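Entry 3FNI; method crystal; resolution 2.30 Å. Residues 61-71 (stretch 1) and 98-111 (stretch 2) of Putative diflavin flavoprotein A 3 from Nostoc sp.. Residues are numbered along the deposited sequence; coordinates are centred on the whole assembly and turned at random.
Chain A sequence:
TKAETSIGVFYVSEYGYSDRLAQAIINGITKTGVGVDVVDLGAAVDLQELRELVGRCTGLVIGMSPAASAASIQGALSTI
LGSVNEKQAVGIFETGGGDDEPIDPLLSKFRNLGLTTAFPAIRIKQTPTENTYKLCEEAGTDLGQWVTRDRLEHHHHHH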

ATOM      1  N   VAL A  61       1.702   0.967  -0.918  1.00 15.84           N
ATOM      2  CA  VAL A  61       0.265   0.986  -0.744  1.00 13.95           C
ATOM      3  C   VAL A  61      -0.058  -0.165   0.188  1.00 23.95           C
ATOM      4  O   VAL A  61       0.313  -1.312  -0.071  1.00 18.43           O
ATOM      5  CB  VAL A  61      -0.466   0.820  -2.088  1.00 16.86           C
ATOM      6  CG1 VAL A  61      -1.977   0.902  -1.887  1.00  5.80           C
ATOM      7  CG2 VAL A  61      -0.005   1.909  -3.050  1.00 18.36           C
ATOM      8  N   ILE A  62      -0.737   0.159   1.285  1.00 29.57           N
ATOM      9  CA  ILE A  62      -1.092  -0.835   2.285  1.00 26.83           C
ATOM     10  C   ILE A  62      -2.593  -0.973   2.487  1.00 24.46           C
ATOM     11  O   ILE A  62      -3.320   0.017   2.537  1.00 12.97           O
ATOM     12  CB  ILE A  62      -0.453  -0.498   3.649  1.00 23.74           C
ATOM     13  CG1 ILE A  62       1.043  -0.218   3.477  1.00 24.09           C
ATOM     14  CG2 ILE A  62      -0.680  -1.647   4.626  1.00 17.82           C
ATOM     15  CD1 ILE A  62       1.812  -1.334   2.822  1.00 34.65           C
ATOM     16  N   GLY A  63      -3.043  -2.221   2.593  1.00 20.79           N
ATOM     17  CA  GLY A  63      -4.447  -2.502   2.827  1.00 19.17           C
ATOM     18  C   GLY A  63      -4.552  -3.020   4.248  1.00 19.06           C
ATOM     19  O   GLY A  63      -3.690  -3.774   4.689  1.00 18.69           O
HETATM   20  N   MSE A  64      -5.588  -2.617   4.976  1.00 14.64           N
HETATM   21  CA  MSE A  64      -5.747  -3.061   6.354  1.00 16.72           C
HETATM   22  C   MSE A  64      -6.049  -4.553   6.468  1.00 23.64           C
HETATM   23  O   MSE A  64      -6.708  -5.140   5.609  1.00 23.86           O
HETATM   24  CB  MSE A  64      -6.851  -2.258   7.046  1.00 17.86           C
HETATM   25  CG  MSE A  64      -6.612  -0.752   7.056  1.00 18.79           C
HETATM   26 SE   MSE A  64      -4.828  -0.265   7.645  1.00 34.35          SE
HETATM   27  CE  MSE A  64      -4.905  -0.993   9.441  1.00 11.99           C
ATOM     28  N   SER A  65      -5.553  -5.162   7.540  1.00 24.27           N
ATOM     29  CA  SER A  65      -5.766  -6.577   7.779  1.00 23.32           C
ATOM     30  C   SER A  65      -6.831  -6.814   8.838  1.00 24.70           C
ATOM     31  O   SER A  65      -7.168  -5.915   9.618  1.00 19.01           O
ATOM     32  CB  SER A  65      -4.465  -7.245   8.206  1.00 26.15           C
ATOM     33  OG  SER A  65      -3.628  -7.465   7.085  1.00 43.54           O
ATOM     34  N   PRO A  66      -7.376  -8.037   8.882  1.00 22.32           N
ATOM     35  CA  PRO A  66      -8.409  -8.351   9.869  1.00 22.99           C
ATOM     36  C   PRO A  66      -7.847  -8.340  11.283  1.00 23.20           C
ATOM     37  O   PRO A  66      -6.739  -8.815  11.522  1.00 25.80           O
ATOM     38  CB  PRO A  66      -8.881  -9.741   9.447  1.00 16.37           C
ATOM     39  CG  PRO A  66      -8.552  -9.797   7.983  1.00 20.99           C
ATOM     40  CD  PRO A  66      -7.211  -9.148   7.929  1.00 17.91           C
ATOM     41  N   ALA A  67      -8.613  -7.784  12.211  1.00 20.87           N
ATOM     42  CA  ALA A  67      -8.205  -7.733  13.601  1.00 31.16           C
ATOM     43  C   ALA A  67      -8.236  -9.145  14.176  1.00 41.02           C
ATOM     44  O   ALA A  67      -7.903  -9.359  15.342  1.00 52.93           O
ATOM     45  CB  ALA A  67      -9.136  -6.828  14.383  1.00 35.31           C
ATOM     46  N   ALA A  68      -8.631 -10.108  13.346  1.00 39.85           N
ATOM     47  CA  ALA A  68      -8.712 -11.505  13.758  1.00 40.10           C
ATOM     48  C   ALA A  68      -7.440 -12.279  13.404  1.00 41.09           C
ATOM     49  O   ALA A  68      -7.191 -13.350  13.956  1.00 41.77           O
ATOM     50  CB  ALA A  68      -9.935 -12.176  13.108  1.00 40.98           C
ATOM     51  N   SER A  69      -6.642 -11.742  12.483  1.00 41.38           N
ATOM     52  CA  SER A  69      -5.395 -12.395  12.075  1.00 42.64           C
ATOM     53  C   SER A  69      -4.179 -11.622  12.566  1.00 39.12           C
ATOM     54  O   SER A  69      -3.094 -11.730  11.993  1.00 37.37           O
ATOM     55  CB  SER A  69      -5.319 -12.513  10.549  1.00 45.56           C
ATOM     56  OG  SER A  69      -6.424 -13.219  10.024  1.00 53.51           O
ATOM     57  N   ALA A  70      -4.366 -10.845  13.628  1.00 35.31           N
ATOM     58  CA  ALA A  70      -3.294 -10.037  14.196  1.00 37.50           C
ATOM     59  C   ALA A  70      -1.989 -10.808  14.399  1.00 39.03           C
ATOM     60  O   ALA A  70      -0.968 -10.492  13.784  1.00 34.63           O
ATOM     61  CB  ALA A  70      -3.753  -9.430  15.521  1.00 40.06           C
ATOM     62  N   ALA A  71      -2.032 -11.822  15.256  1.00 39.12           N
ATOM     63  CA  ALA A  71      -0.857 -12.631  15.563  1.00 42.75           C
ATOM     64  C   ALA A  71      -0.060 -13.059  14.334  1.00 45.71           C
ATOM     65  O   ALA A  71       1.155 -12.858  14.264  1.00 46.59           O
ATOM     66  CB  ALA A  71      -1.275 -13.867  16.363  1.00 46.67           C
ATOM     67  N   GLY A  98     -15.172  -5.336   7.600  1.00 34.27           N
ATOM     68  CA  GLY A  98     -15.817  -5.370   8.907  1.00 30.84           C
ATOM     69  C   GLY A  98     -14.945  -5.749  10.091  1.00 32.04           C
ATOM     70  O   GLY A  98     -15.401  -5.716  11.233  1.00 35.46           O
ATOM     71  N   ASP A  99     -13.692  -6.105   9.831  1.00 33.43           N
ATOM     72  CA  ASP A  99     -12.782  -6.496  10.899  1.00 27.90           C
ATOM     73  C   ASP A  99     -11.466  -5.731  10.787  1.00 29.18           C
ATOM     74  O   ASP A  99     -10.475  -6.099  11.416  1.00 31.80           O
ATOM     75  CB  ASP A  99     -12.510  -8.004  10.828  1.00 27.13           C
ATOM     76  CG  ASP A  99     -12.027  -8.579  12.151  1.00 25.67           C
ATOM     77  OD1 ASP A  99     -11.632  -9.766  12.184  1.00 34.90           O
ATOM     78  OD2 ASP A  99     -12.051  -7.851  13.164  1.00 27.41           O
ATOM     79  N   ASP A 100     -11.463  -4.667   9.987  1.00 34.05           N
ATOM     80  CA  ASP A 100     -10.265  -3.855   9.786  1.00 28.61           C
ATOM     81  C   ASP A 100      -9.589  -3.438  11.077  1.00 25.49           C
ATOM     82  O   ASP A 100     -10.239  -3.114  12.075  1.00 27.76           O
ATOM     83  CB  ASP A 100     -10.587  -2.581   8.991  1.00 27.63           C
ATOM     84  CG  ASP A 100     -10.638  -2.811   7.500  1.00 18.20           C
ATOM     85  OD1 ASP A 100     -10.716  -3.978   7.086  1.00 19.87           O
ATOM     86  OD2 ASP A 100     -10.608  -1.817   6.737  1.00 23.42           O
ATOM     87  N   GLU A 101      -8.266  -3.441  11.025  1.00 24.27           N
ATOM     88  CA  GLU A 101      -7.438  -3.035  12.138  1.00 21.20           C
ATOM     89  C   GLU A 101      -7.521  -1.509  12.070  1.00 24.43           C
ATOM     90  O   GLU A 101      -7.737  -0.952  10.993  1.00 23.50           O
ATOM     91  CB  GLU A 101      -6.005  -3.510  11.890  1.00 20.77           C
ATOM     92  CG  GLU A 101      -5.111  -3.496  13.105  1.00 35.10           C
ATOM     93  CD  GLU A 101      -5.482  -4.566  14.108  1.00 44.11           C
ATOM     94  OE1 GLU A 101      -5.465  -5.760  13.733  1.00 49.68           O
ATOM     95  OE2 GLU A 101      -5.790  -4.214  15.267  1.00 42.45           O
ATOM     96  N   PRO A 102      -7.369  -0.812  13.210  1.00 23.48           N
ATOM     97  CA  PRO A 102      -7.442   0.656  13.183  1.00 19.81           C
ATOM     98  C   PRO A 102      -6.450   1.230  12.183  1.00 22.60           C
ATOM     99  O   PRO A 102      -5.241   1.056  12.329  1.00 24.12           O
ATOM    100  CB  PRO A 102      -7.092   1.050  14.615  1.00 17.14           C
ATOM    101  CG  PRO A 102      -7.560  -0.119  15.413  1.00 28.90           C
ATOM    102  CD  PRO A 102      -7.141  -1.306  14.577  1.00 14.16           C
ATOM    103  N   ILE A 103      -6.960   1.921  11.170  1.00 25.46           N
ATOM    104  CA  ILE A 103      -6.100   2.506  10.151  1.00 21.70           C
ATOM    105  C   ILE A 103      -5.252   3.673  10.672  1.00 17.13           C
ATOM    106  O   ILE A 103      -4.051   3.734  10.415  1.00 20.01           O
ATOM    107  CB  ILE A 103      -6.934   2.958   8.921  1.00 18.78           C
ATOM    108  CG1 ILE A 103      -6.044   3.723   7.935  1.00 24.81           C
ATOM    109  CG2 ILE A 103      -8.116   3.803   9.368  1.00 20.70           C
ATOM    110  CD1 ILE A 103      -6.690   3.955   6.591  1.00 14.18           C
ATOM    111  N   ASP A 104      -5.864   4.582  11.418  1.00 19.33           N
ATOM    112  CA  ASP A 104      -5.147   5.741  11.945  1.00 18.17           C
ATOM    113  C   ASP A 104      -3.836   5.437  12.643  1.00 17.68           C
ATOM    114  O   ASP A 104      -2.829   6.086  12.370  1.00 20.87           O
ATOM    115  CB  ASP A 104      -6.063   6.537  12.860  1.00 14.25           C
ATOM    116  CG  ASP A 104      -7.194   7.181  12.099  1.00 18.10           C
ATOM    117  OD1 ASP A 104      -6.909   8.040  11.230  1.00 25.59           O
ATOM    118  OD2 ASP A 104      -8.358   6.823  12.351  1.00 29.12           O
ATOM    119  N   PRO A 105      -3.830   4.458  13.566  1.00 20.66           N
ATOM    120  CA  PRO A 105      -2.600   4.106  14.274  1.00 17.35           C
ATOM    121  C   PRO A 105      -1.458   3.785  13.310  1.00 11.54           C
ATOM    122  O   PRO A 105      -0.314   4.162  13.545  1.00 16.39           O
ATOM    123  CB  PRO A 105      -3.022   2.899  15.100  1.00 19.72           C
ATOM    124  CG  PRO A 105      -4.435   3.240  15.449  1.00 19.38           C
ATOM    125  CD  PRO A 105      -4.980   3.731  14.133  1.00 19.06           C
ATOM    126  N   LEU A 106      -1.779   3.102  12.221  1.00 11.37           N
ATOM    127  CA  LEU A 106      -0.772   2.739  11.242  1.00 18.61           C
ATOM    128  C   LEU A 106      -0.345   3.950  10.408  1.00 15.64           C
ATOM    129  O   LEU A 106       0.820   4.090  10.045  1.00 14.53           O
ATOM    130  CB  LEU A 106      -1.307   1.638  10.328  1.00 17.02           C
ATOM    131  CG  LEU A 106      -0.257   1.031   9.399  1.00 14.91           C
ATOM    132  CD1 LEU A 106       0.845   0.398  10.234  1.00 10.82           C
ATOM    133  CD2 LEU A 106      -0.904  -0.002   8.488  1.00 21.10           C
ATOM    134  N   LEU A 107      -1.307   4.811  10.099  1.00 18.83           N
ATOM    135  CA  LEU A 107      -1.057   6.023   9.331  1.00 20.00           C
ATOM    136  C   LEU A 107      -0.005   6.859  10.060  1.00 20.60           C
ATOM    137  O   LEU A 107       0.935   7.363   9.449  1.00 10.61           O
ATOM    138  CB  LEU A 107      -2.364   6.809   9.206  1.00 22.75           C
ATOM    139  CG  LEU A 107      -2.864   7.268   7.834  1.00 18.46           C
ATOM    140  CD1 LEU A 107      -2.586   6.233   6.784  1.00 15.33           C
ATOM    141  CD2 LEU A 107      -4.361   7.558   7.928  1.00 19.66           C
ATOM    142  N   SER A 108      -0.168   6.980  11.378  1.00 14.97           N
ATOM    143  CA  SER A 108       0.745   7.756  12.216  1.00 21.59           C
ATOM    144  C   SER A 108       2.126   7.117  12.360  1.00 19.12           C
ATOM    145  O   SER A 108       3.123   7.815  12.536  1.00 14.45           O
ATOM    146  CB  SER A 108       0.132   7.969  13.605  1.00 22.19           C
ATOM    147  OG  SER A 108      -1.090   8.689  13.529  1.00 19.66           O
ATOM    148  N   LYS A 109       2.191   5.794  12.301  1.00 17.59           N
ATOM    149  CA  LYS A 109       3.479   5.133  12.409  1.00 15.40           C
ATOM    150  C   LYS A 109       4.346   5.462  11.200  1.00 10.42           C
ATOM    151  O   LYS A 109       5.547   5.644  11.336  1.00 19.37           O
ATOM    152  CB  LYS A 109       3.311   3.621  12.529  1.00 12.86           C
ATOM    153  CG  LYS A 109       2.799   3.182  13.876  1.00 14.64           C
ATOM    154  CD  LYS A 109       2.885   1.682  14.022  1.00 22.20           C
ATOM    155  CE  LYS A 109       2.420   1.254  15.399  1.00 20.41           C
ATOM    156  NZ  LYS A 109       2.725  -0.181  15.654  1.00 40.00           N
ATOM    157  N   PHE A 110       3.745   5.553  10.019  1.00 15.41           N
ATOM    158  CA  PHE A 110       4.533   5.859   8.831  1.00 18.85           C
ATOM    159  C   PHE A 110       4.922   7.327   8.813  1.00 12.78           C
ATOM    160  O   PHE A 110       6.043   7.680   8.442  1.00 18.82           O
ATOM    161  CB  PHE A 110       3.766   5.503   7.554  1.00 17.68           C
ATOM    162  CG  PHE A 110       3.749   4.036   7.248  1.00  9.20           C
ATOM    163  CD1 PHE A 110       4.900   3.386   6.804  1.00 10.88           C
ATOM    164  CD2 PHE A 110       2.579   3.297   7.413  1.00 15.86           C
ATOM    165  CE1 PHE A 110       4.884   2.017   6.522  1.00 17.30           C
ATOM    166  CE2 PHE A 110       2.545   1.930   7.137  1.00  8.36           C
ATOM    167  CZ  PHE A 110       3.700   1.283   6.691  1.00 16.42           C
ATOM    168  N   ARG A 111       4.000   8.184   9.224  1.00 15.86           N
ATOM    169  CA  ARG A 111       4.281   9.611   9.252  1.00 16.79           C
ATOM    170  C   ARG A 111       5.402   9.922  10.242  1.00 16.88           C
ATOM    171  O   ARG A 111       6.223  10.806   9.999  1.00 17.40           O
ATOM    172  CB  ARG A 111       3.024  10.401   9.625  1.00 15.13           C
ATOM    173  CG  ARG A 111       3.290  11.886   9.798  1.00 18.14           C
ATOM    174  CD  ARG A 111       2.003  12.683   9.852  1.00 18.10           C
ATOM    175  NE  ARG A 111       1.291  12.625   8.584  1.00 24.22           N
ATOM    176  CZ  ARG A 111       0.105  13.179   8.369  1.00 20.78           C
ATOM    177  NH1 ARG A 111      -0.504  13.835   9.345  1.00 26.06           N
ATOM    178  NH2 ARG A 111      -0.468  13.082   7.176  1.00 23.13           N
TER

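Stretch 1 leaves a buried strand (61-63), runs through a loop and a type I turn (Pro-66 to Ser-69, closed by Ser-69 N to Pro-66 O, 3.1 Å) and enters a helix at Ala-70; stretch 2 is a loop leading into a helix that runs on past Arg-111. Together they bury 577 Å².

Backbone hydrogen bonds between the stretches are confined to the two loops, where a single beta bridge pairs Pro-66 with Asp-100. Its shorter and straighter bond runs from Ala-67 N to Asp-99 O at 2.6 Å (152°); the other, Glu-101 N to Ser-65 O at 3.1 Å, is weak, its N-H pointing well off the acceptor (127°). Beside the Ala-67 bond, Pro-66 CA makes a CA-H...O contact with Asp-99 O at 3.4 Å. That carbonyl thus serves two neighbours at once.

Apolar side chains make the second kind of contact. Selenomethionine Met-64, with all three chi angles in m, points toward stretch 2 and has the largest covered area of either stretch. Its SE sits 4.0 Å from Leu-106 CD2 and 4.1 Å from Ile-103 CB, while its CE reaches the loop carbonyls, 3.2 Å from Glu-101 O and 3.6 Å from Pro-102 O. Two residues back along the chain, in the strand, Ile-62 continues the same apolar surface: its CG2 is 4.2 Å from Leu-106 CD2, and its CG1 approaches the Phe-110 ring obliquely, 4.4 Å from CZ. Leu-106 and Phe-110, one helical turn apart, both point toward stretch 1, and Leu-106 CD2 touches both Ile-62 and Met-64.

Acidic side chains border the turn. Asp-99 places OD2 3.3 Å from Ala-67 CB and OD1 3.1 Å from Ala-68 CB; Glu-101 brings OE1 to 3.4 Å from Ala-67 CA. The small alanine side chains let the carboxylate oxygens come close. Asp-100 points away, its carboxylate hydrogen-bonded elsewhere in the structure.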